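Side-chain contacts in F5/8 type C domain protein (Bacteroides ovatus, PDB 4ZRX), which probably acts as an alpha-L-fucosidase, releasing L-fucose from glycans by hydrolysis, and also carries an F5/8 type C domain of a kind often associated with sugar binding: residues A241-P246 / K272-A277; Y249-E254 / E279-P284. One frame throughout, in Å; residues are numbered along the deposited sequence.

Interaction 1: A241-P246 / K272-A277; sequences ATVLTP and KILEKA
Val243 leaves the end of strand 241-242 through an ST turn and packs its two methyls into an apolar cluster made by Ile273, Leu274 and Ala277, where a short helical segment turns towards the next strand. The methyls share the work. Val243 CG1, anti to the carbonyl carbon at chi1 -58°, lies 3.8 Å from Ala277 CB and 4.0 Å from Leu274 CD2. Val243 CG2, the other branch, meets Ile273 CG2 at 4.0 Å, and Ile273 CG2 also comes within 4.1 Å of Val243 CG1, so the isoleucine methyl touches both prongs of the valine. The Val243 side chain runs at a slant to those of Ile273 and Leu274. Leu274 joins through the end of its side chain, since its CB is not aimed at Val243, whereas Ala277 offers its single methyl directly. No hydrogen bond crosses the contact; it is held by van der Waals packing alone.

The backbones that present these groups are fixed separately. Thr242 OG1 accepts from Leu244 N at 3.0 Å in a nearly straight bond (169°), which sets the turn around Val243, and the same hydroxyl is hydrogen-bonded to the carbonyl oxygen of Leu268. On the facing side a type I beta turn runs from Leu274 to Ala277, closed by Ala277 N to Leu274 O at 2.9 Å. Lys23 NZ is hydrogen-bonded to the carbonyl oxygens of both Leu274 and Ala277. Leu280 and Leu259 also touch Val243, while Ile20 and Val24 of helix 20-27 touch Leu274. The arrangement is apolar packing between the residue just after strand 241-242 and the short helix and turn that lead into strand 279-290, within the TIM-barrel-type alpha-L-fucosidase domain.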
ATOM      1  N   ALA A 241     -10.568 -13.234 -11.006  1.00 18.37           N
ATOM      2  CA  ALA A 241     -11.646 -14.188 -11.154  1.00 18.60           C
ATOM      3  C   ALA A 241     -11.529 -15.068  -9.885  1.00 19.40           C
ATOM      4  O   ALA A 241     -10.657 -15.928  -9.796  1.00 19.43           O
ATOM      5  CB  ALA A 241     -11.463 -15.046 -12.435  1.00 20.13           C
ATOM      6  N   THR A 242     -12.362 -14.789  -8.891  1.00 19.28           N
ATOM      7  CA  THR A 242     -12.146 -15.264  -7.539  1.00 20.02           C
ATOM      8  C   THR A 242     -13.364 -15.983  -6.972  1.00 20.96           C
ATOM      9  O   THR A 242     -14.540 -15.711  -7.349  1.00 21.82           O
ATOM     10  CB  THR A 242     -11.731 -14.089  -6.580  1.00 19.80           C
ATOM     11  OG1 THR A 242     -11.549 -14.623  -5.279  1.00 20.45           O
ATOM     12  CG2 THR A 242     -12.768 -12.943  -6.547  1.00 20.42           C
ATOM     13  N   VAL A 243     -13.087 -16.950  -6.114  1.00 22.05           N
ATOM     14  CA  VAL A 243     -14.135 -17.659  -5.369  1.00 22.83           C
ATOM     15  C   VAL A 243     -14.654 -16.843  -4.176  1.00 22.93           C
ATOM     16  O   VAL A 243     -15.647 -17.234  -3.527  1.00 23.86           O
ATOM     17  CB  VAL A 243     -13.626 -19.011  -4.883  1.00 23.63           C
ATOM     18  CG1 VAL A 243     -13.161 -19.842  -6.018  1.00 23.67           C
ATOM     19  CG2 VAL A 243     -12.507 -18.875  -3.839  1.00 23.52           C
ATOM     20  N   LEU A 244     -13.946 -15.765  -3.793  1.00 22.22           N
ATOM     21  CA  LEU A 244     -14.371 -14.963  -2.645  1.00 22.12           C
ATOM     22  C   LEU A 244     -15.691 -14.263  -2.932  1.00 22.92           C
ATOM     23  O   LEU A 244     -15.773 -13.508  -3.872  1.00 22.39           O
ATOM     24  CB  LEU A 244     -13.292 -13.960  -2.225  1.00 21.61           C
ATOM     25  CG  LEU A 244     -13.555 -13.205  -0.907  1.00 21.50           C
ATOM     26  CD1 LEU A 244     -13.475 -14.060   0.314  1.00 22.51           C
ATOM     27  CD2 LEU A 244     -12.565 -11.978  -0.818  1.00 22.09           C
ATOM     28  N   THR A 245     -16.692 -14.483  -2.078  1.00 23.25           N
ATOM     29  CA  THR A 245     -18.018 -13.974  -2.298  1.00 24.45           C
ATOM     30  C   THR A 245     -18.034 -12.558  -1.708  1.00 23.46           C
ATOM     31  O   THR A 245     -17.731 -12.371  -0.513  1.00 23.84           O
ATOM     32  CB  THR A 245     -19.100 -14.846  -1.627  1.00 25.46           C
ATOM     33  OG1 THR A 245     -19.047 -16.173  -2.135  1.00 27.30           O
ATOM     34  CG2 THR A 245     -20.473 -14.232  -1.893  1.00 26.95           C
ATOM     35  N   PRO A 246     -18.433 -11.563  -2.505  1.00 24.24           N
ATOM     36  CA  PRO A 246     -18.623 -10.219  -1.966  1.00 23.95           C
ATOM     37  C   PRO A 246     -19.423 -10.197  -0.694  1.00 25.68           C
ATOM     38  O   PRO A 246     -20.478 -10.858  -0.603  1.00 26.08           O
ATOM     39  CB  PRO A 246     -19.325  -9.470  -3.104  1.00 23.87           C
ATOM     40  CG  PRO A 246     -18.726 -10.079  -4.296  1.00 23.55           C
ATOM     41  CD  PRO A 246     -18.595 -11.563  -3.969  1.00 24.58           C
ATOM     42  N   LYS A 272      -7.312 -25.618  -7.499  1.00 26.45           N
ATOM     43  CA  LYS A 272      -7.590 -26.401  -6.302  1.00 29.54           C
ATOM     44  C   LYS A 272      -8.803 -25.865  -5.582  1.00 29.72           C
ATOM     45  O   LYS A 272      -9.689 -26.640  -5.198  1.00 30.50           O
ATOM     46  CB  LYS A 272      -6.375 -26.351  -5.391  1.00 31.82           C
ATOM     47  CG  LYS A 272      -6.442 -27.084  -4.070  1.00 36.02           C
ATOM     48  CD  LYS A 272      -5.145 -26.640  -3.270  1.00 38.92           C
ATOM     49  CE  LYS A 272      -5.273 -26.671  -1.786  1.00 43.13           C
ATOM     50  NZ  LYS A 272      -5.228 -28.105  -1.349  1.00 44.43           N
ATOM     51  N   ILE A 273      -8.852 -24.563  -5.345  1.00 27.33           N
ATOM     52  CA  ILE A 273      -9.976 -24.024  -4.606  1.00 28.09           C
ATOM     53  C   ILE A 273     -11.274 -23.964  -5.425  1.00 29.12           C
ATOM     54  O   ILE A 273     -12.364 -23.983  -4.849  1.00 28.47           O
ATOM     55  CB  ILE A 273      -9.586 -22.712  -3.908  1.00 28.02           C
ATOM     56  CG1 ILE A 273     -10.455 -22.474  -2.676  1.00 30.07           C
ATOM     57  CG2 ILE A 273      -9.573 -21.471  -4.840  1.00 26.58           C
ATOM     58  CD1 ILE A 273      -9.656 -21.733  -1.579  1.00 30.54           C
ATOM     59  N   LEU A 274     -11.183 -23.927  -6.763  1.00 28.08           N
ATOM     60  CA  LEU A 274     -12.387 -24.083  -7.606  1.00 32.07           C
ATOM     61  C   LEU A 274     -13.186 -25.323  -7.324  1.00 35.20           C
ATOM     62  O   LEU A 274     -14.409 -25.319  -7.508  1.00 35.13           O
ATOM     63  CB  LEU A 274     -12.033 -24.123  -9.091  1.00 32.32           C
ATOM     64  CG  LEU A 274     -11.617 -22.793  -9.663  1.00 31.74           C
ATOM     65  CD1 LEU A 274     -11.274 -22.944 -11.161  1.00 32.30           C
ATOM     66  CD2 LEU A 274     -12.746 -21.778  -9.474  1.00 31.95           C
ATOM     67  N   GLU A 275     -12.506 -26.363  -6.835  1.00 39.53           N
ATOM     68  CA  GLU A 275     -13.134 -27.677  -6.575  1.00 44.32           C
ATOM     69  C   GLU A 275     -14.413 -27.594  -5.767  1.00 44.27           C
ATOM     70  O   GLU A 275     -15.408 -28.162  -6.169  1.00 42.09           O
ATOM     71  CB  GLU A 275     -12.155 -28.646  -5.897  1.00 47.51           C
ATOM     72  CG  GLU A 275     -10.960 -29.092  -6.811  1.00 50.13           C
ATOM     73  CD  GLU A 275     -11.294 -30.217  -7.788  1.00 54.60           C
ATOM     74  OE1 GLU A 275     -12.481 -30.625  -7.892  1.00 60.70           O
ATOM     75  OE2 GLU A 275     -10.364 -30.703  -8.473  1.00 55.92           O
ATOM     76  N   LYS A 276     -14.420 -26.870  -4.656  1.00 45.49           N
ATOM     77  CA  LYS A 276     -15.657 -26.761  -3.898  1.00 46.42           C
ATOM     78  C   LYS A 276     -16.455 -25.508  -4.205  1.00 41.79           C
ATOM     79  O   LYS A 276     -17.535 -25.350  -3.651  1.00 41.74           O
ATOM     80  CB  LYS A 276     -15.433 -27.004  -2.403  1.00 52.52           C
ATOM     81  CG  LYS A 276     -15.360 -28.530  -2.090  1.00 57.64           C
ATOM     82  CD  LYS A 276     -15.159 -28.850  -0.629  1.00 62.89           C
ATOM     83  CE  LYS A 276     -13.728 -28.539  -0.202  1.00 65.44           C
ATOM     84  NZ  LYS A 276     -13.530 -28.900   1.239  1.00 68.24           N
ATOM     85  N   ALA A 277     -16.000 -24.667  -5.141  1.00 35.66           N
ATOM     86  CA  ALA A 277     -16.754 -23.472  -5.471  1.00 33.49           C
ATOM     87  C   ALA A 277     -17.937 -23.790  -6.355  1.00 33.67           C
ATOM     88  O   ALA A 277     -17.848 -24.665  -7.211  1.00 33.91           O
ATOM     89  CB  ALA A 277     -15.853 -22.455  -6.179  1.00 32.15           C
TER

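Interaction 2: Y249-E254 / E279-P284; sequences YARSQE and ELFWYP
Phe281 against Tyr249 forms the packed side of this contact, and the Arg251-Glu279 salt bridge its more solvent-accessible rim, held by bonds and not by burial. Phe281 is buried, meeting the ring of His11 and the side chain of Thr245. The planes of the tyrosine and phenylalanine rings are inclined at 51° and the rings slide past each other, Tyr249 CE2 meeting Phe281 CE1 at 3.7 Å. Tyr249 OH is hydrogen-bonded to Asp222 OD2. Arg251 NH2 sits near the edge of the Phe281 ring, 3.9 Å from Phe281 CE1, and so links the two sides.

At the partly exposed rim, Arg251 and Glu279 approach from opposite directions and join side-on through two bonds. Arg251 NE donates to Glu279 OE2 at 2.7 Å, on the syn lone pair of that oxygen and in the guanidinium plane, with an N-H...O angle of 168°. The second bond, from Arg251 NH2 to Glu279 OE1 at 2.8 Å, is more bent (153°) and tilted from both the guanidinium and the carboxylate plane. The arginine is extended from CG to NE and the glutamate beyond CG, which lets the two flat ends meet nearly coplanar. Glu279 OE1 is also hydrogen-bonded to His11 NE2, so it has a second partner besides Arg251 NH2. An alanine here in place of Arg251 would probably leave Glu279 without the arginine's charge and its two bonds, the carboxylate held by His11 and freer to turn. Such paired bonds between opposite charges, beside an aromatic patch, probably fix the rotation of both flat groups.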
ATOM      1  N   TYR A 249     -23.403  -9.853  -0.067  1.00 29.12           N
ATOM      2  CA  TYR A 249     -24.377 -10.859  -0.401  1.00 29.75           C
ATOM      3  C   TYR A 249     -24.686 -11.625   0.865  1.00 30.96           C
ATOM      4  O   TYR A 249     -23.797 -11.946   1.644  1.00 29.17           O
ATOM      5  CB  TYR A 249     -23.837 -11.828  -1.443  1.00 29.35           C
ATOM      6  CG  TYR A 249     -23.488 -11.234  -2.777  1.00 28.38           C
ATOM      7  CD1 TYR A 249     -23.947  -9.979  -3.190  1.00 28.87           C
ATOM      8  CD2 TYR A 249     -22.711 -11.944  -3.645  1.00 27.90           C
ATOM      9  CE1 TYR A 249     -23.583  -9.471  -4.451  1.00 28.13           C
ATOM     10  CE2 TYR A 249     -22.372 -11.455  -4.865  1.00 27.42           C
ATOM     11  CZ  TYR A 249     -22.799 -10.239  -5.271  1.00 27.43           C
ATOM     12  OH  TYR A 249     -22.456  -9.826  -6.524  1.00 27.59           O
ATOM     13  N   ALA A 250     -25.968 -11.935   1.072  1.00 31.86           N
ATOM     14  CA  ALA A 250     -26.360 -12.616   2.296  1.00 33.38           C
ATOM     15  C   ALA A 250     -25.632 -13.963   2.450  1.00 34.03           C
ATOM     16  O   ALA A 250     -25.270 -14.359   3.543  1.00 36.01           O
ATOM     17  CB  ALA A 250     -27.881 -12.866   2.267  1.00 34.50           C
ATOM     18  N   ARG A 251     -25.434 -14.677   1.352  1.00 34.51           N
ATOM     19  CA  ARG A 251     -24.706 -15.974   1.392  1.00 34.35           C
ATOM     20  C   ARG A 251     -23.186 -15.924   1.658  1.00 33.32           C
ATOM     21  O   ARG A 251     -22.547 -16.953   1.869  1.00 33.26           O
ATOM     22  CB  ARG A 251     -24.928 -16.691   0.083  1.00 34.79           C
ATOM     23  CG  ARG A 251     -24.283 -16.035  -1.149  1.00 33.38           C
ATOM     24  CD  ARG A 251     -24.881 -16.689  -2.390  1.00 33.77           C
ATOM     25  NE  ARG A 251     -24.279 -16.315  -3.666  1.00 32.80           N
ATOM     26  CZ  ARG A 251     -24.615 -15.259  -4.381  1.00 32.46           C
ATOM     27  NH1 ARG A 251     -25.494 -14.377  -3.928  1.00 33.68           N
ATOM     28  NH2 ARG A 251     -24.069 -15.063  -5.560  1.00 32.27           N
ATOM     29  N   SER A 252     -22.598 -14.744   1.613  1.00 32.86           N
ATOM     30  CA  SER A 252     -21.154 -14.644   1.709  1.00 31.26           C
ATOM     31  C   SER A 252     -20.553 -15.253   2.951  1.00 32.06           C
ATOM     32  O   SER A 252     -19.573 -15.930   2.846  1.00 30.34           O
ATOM     33  CB  SER A 252     -20.655 -13.191   1.546  1.00 30.40           C
ATOM     34  OG  SER A 252     -21.097 -12.358   2.582  1.00 31.72           O
ATOM     35  N   GLN A 253     -21.091 -14.991   4.145  1.00 34.32           N
ATOM     36  CA  GLN A 253     -20.383 -15.465   5.332  1.00 36.17           C
ATOM     37  C   GLN A 253     -20.305 -17.000   5.347  1.00 37.57           C
ATOM     38  O   GLN A 253     -19.241 -17.553   5.622  1.00 36.50           O
ATOM     39  CB  GLN A 253     -21.030 -14.936   6.614  1.00 40.58           C
ATOM     40  CG  GLN A 253     -20.339 -15.374   7.897  1.00 44.04           C
ATOM     41  CD  GLN A 253     -21.271 -15.228   9.096  1.00 49.76           C
ATOM     42  OE1 GLN A 253     -21.290 -14.188   9.738  1.00 54.04           O
ATOM     43  NE2 GLN A 253     -22.096 -16.253   9.356  1.00 53.85           N
ATOM     44  N   GLU A 254     -21.421 -17.681   5.053  1.00 39.44           N
ATOM     45  CA  GLU A 254     -21.436 -19.148   5.046  0.50 40.37           C
ATOM     46  C   GLU A 254     -20.576 -19.709   3.919  1.00 38.74           C
ATOM     47  O   GLU A 254     -19.818 -20.618   4.139  1.00 38.61           O
ATOM     48  CB  GLU A 254     -22.861 -19.729   4.946  0.50 43.02           C
ATOM     49  CG  GLU A 254     -22.944 -21.206   5.358  0.50 45.18           C
ATOM     50  CD  GLU A 254     -24.339 -21.783   5.217  0.50 47.98           C
ATOM     51  OE1 GLU A 254     -24.888 -21.744   4.095  0.50 49.40           O
ATOM     52  OE2 GLU A 254     -24.876 -22.295   6.219  0.50 50.16           O
ATOM     53  N   GLU A 279     -19.609 -20.957  -7.738  1.00 30.94           N
ATOM     54  CA  GLU A 279     -19.740 -19.759  -8.525  1.00 28.86           C
ATOM     55  C   GLU A 279     -18.440 -18.981  -8.456  1.00 27.11           C
ATOM     56  O   GLU A 279     -17.569 -19.309  -7.669  1.00 26.61           O
ATOM     57  CB  GLU A 279     -20.921 -18.918  -8.064  1.00 29.45           C
ATOM     58  CG  GLU A 279     -20.944 -18.555  -6.587  1.00 29.65           C
ATOM     59  CD  GLU A 279     -22.195 -17.828  -6.163  1.00 29.76           C
ATOM     60  OE1 GLU A 279     -22.872 -17.154  -6.996  1.00 30.20           O
ATOM     61  OE2 GLU A 279     -22.480 -17.855  -4.949  1.00 30.66           O
ATOM     62  N   LEU A 280     -18.315 -17.998  -9.338  1.00 25.98           N
ATOM     63  CA  LEU A 280     -17.094 -17.252  -9.461  1.00 24.17           C
ATOM     64  C   LEU A 280     -17.426 -15.823  -9.802  1.00 23.47           C
ATOM     65  O   LEU A 280     -18.412 -15.534 -10.490  1.00 24.35           O
ATOM     66  CB  LEU A 280     -16.135 -17.898 -10.468  1.00 23.74           C
ATOM     67  CG  LEU A 280     -14.627 -17.584 -10.336  1.00 23.06           C
ATOM     68  CD1 LEU A 280     -14.050 -18.365  -9.163  1.00 23.00           C
ATOM     69  CD2 LEU A 280     -13.886 -18.019 -11.634  1.00 22.88           C
ATOM     70  N   PHE A 281     -16.591 -14.923  -9.281  1.00 21.98           N
ATOM     71  CA  PHE A 281     -16.861 -13.506  -9.351  1.00 21.43           C
ATOM     72  C   PHE A 281     -15.702 -12.767  -9.983  1.00 20.53           C
ATOM     73  O   PHE A 281     -14.565 -13.039  -9.615  1.00 19.89           O
ATOM     74  CB  PHE A 281     -17.127 -12.916  -7.946  1.00 21.73           C
ATOM     75  CG  PHE A 281     -18.153 -13.646  -7.159  1.00 22.64           C
ATOM     76  CD1 PHE A 281     -19.490 -13.350  -7.282  1.00 24.42           C
ATOM     77  CD2 PHE A 281     -17.782 -14.649  -6.291  1.00 23.87           C
ATOM     78  CE1 PHE A 281     -20.438 -14.078  -6.558  1.00 25.49           C
ATOM     79  CE2 PHE A 281     -18.705 -15.367  -5.583  1.00 24.71           C
ATOM     80  CZ  PHE A 281     -20.031 -15.077  -5.723  1.00 25.58           C
ATOM     81  N   TRP A 282     -15.976 -11.781 -10.866  1.00 19.94           N
ATOM     82  CA  TRP A 282     -14.917 -10.832 -11.253  1.00 18.94           C
ATOM     83  C   TRP A 282     -14.943  -9.763 -10.160  1.00 18.13           C
ATOM     84  O   TRP A 282     -15.897  -8.945 -10.014  1.00 18.45           O
ATOM     85  CB  TRP A 282     -15.100 -10.211 -12.650  1.00 18.81           C
ATOM     86  CG  TRP A 282     -13.846  -9.443 -12.999  1.00 18.05           C
ATOM     87  CD1 TRP A 282     -13.566  -8.173 -12.692  1.00 18.03           C
ATOM     88  CD2 TRP A 282     -12.664  -9.969 -13.623  1.00 17.85           C
ATOM     89  NE1 TRP A 282     -12.288  -7.860 -13.023  1.00 16.77           N
ATOM     90  CE2 TRP A 282     -11.717  -8.931 -13.646  1.00 17.25           C
ATOM     91  CE3 TRP A 282     -12.321 -11.202 -14.170  1.00 18.60           C
ATOM     92  CZ2 TRP A 282     -10.455  -9.077 -14.230  1.00 17.24           C
ATOM     93  CZ3 TRP A 282     -11.045 -11.354 -14.745  1.00 18.09           C
ATOM     94  CH2 TRP A 282     -10.140 -10.273 -14.772  1.00 17.63           C
ATOM     95  N   TYR A 283     -13.903  -9.765  -9.332  1.00 17.89           N
ATOM     96  CA  TYR A 283     -13.928  -8.981  -8.070  1.00 17.20           C
ATOM     97  C   TYR A 283     -12.490  -8.648  -7.807  1.00 16.83           C
ATOM     98  O   TYR A 283     -11.809  -9.347  -7.086  1.00 16.08           O
ATOM     99  CB  TYR A 283     -14.575  -9.836  -7.006  1.00 17.79           C
ATOM    100  CG  TYR A 283     -14.931  -9.194  -5.678  1.00 17.70           C
ATOM    101  CD1 TYR A 283     -15.426  -7.876  -5.604  1.00 17.92           C
ATOM    102  CD2 TYR A 283     -14.888  -9.944  -4.505  1.00 18.05           C
ATOM    103  CE1 TYR A 283     -15.751  -7.290  -4.398  1.00 17.51           C
ATOM    104  CE2 TYR A 283     -15.227  -9.340  -3.261  1.00 18.05           C
ATOM    105  CZ  TYR A 283     -15.693  -8.035  -3.234  1.00 18.68           C
ATOM    106  OH  TYR A 283     -16.103  -7.470  -2.024  1.00 19.49           O
ATOM    107  N   PRO A 284     -12.012  -7.569  -8.414  1.00 15.46           N
ATOM    108  CA  PRO A 284     -10.595  -7.316  -8.463  1.00 15.32           C
ATOM    109  C   PRO A 284     -10.070  -6.518  -7.300  1.00 14.90           C
ATOM    110  O   PRO A 284     -10.762  -5.706  -6.751  1.00 15.23           O
ATOM    111  CB  PRO A 284     -10.436  -6.512  -9.755  1.00 15.16           C
ATOM    112  CG  PRO A 284     -11.696  -5.711  -9.831  1.00 15.40           C
ATOM    113  CD  PRO A 284     -12.737  -6.706  -9.387  1.00 16.72           C
TER

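In the fold
Along the chain the four segments come in the order 241-246, 249-254, 272-277 and 279-284, so the two contacts alternate and cross. Interaction 1 closes a loop of 25 residues that contains helix 252-259; interaction 2 closes one of 24 that takes in most of that helix and helix 271-274. Their centres are about 8 Å apart. Strands 241-242 and 279-290 are antiparallel neighbours in the same sheet, and Thr242 N lies 2.9 Å from Phe281 O, a probable hydrogen bond between the two sites. Within the alpha-L-fucosidase domain, interaction 1 ties the end of strand 241-242 to the turn before strand 279-290; interaction 2 ties the turn entering helix 252-259 to that strand itself.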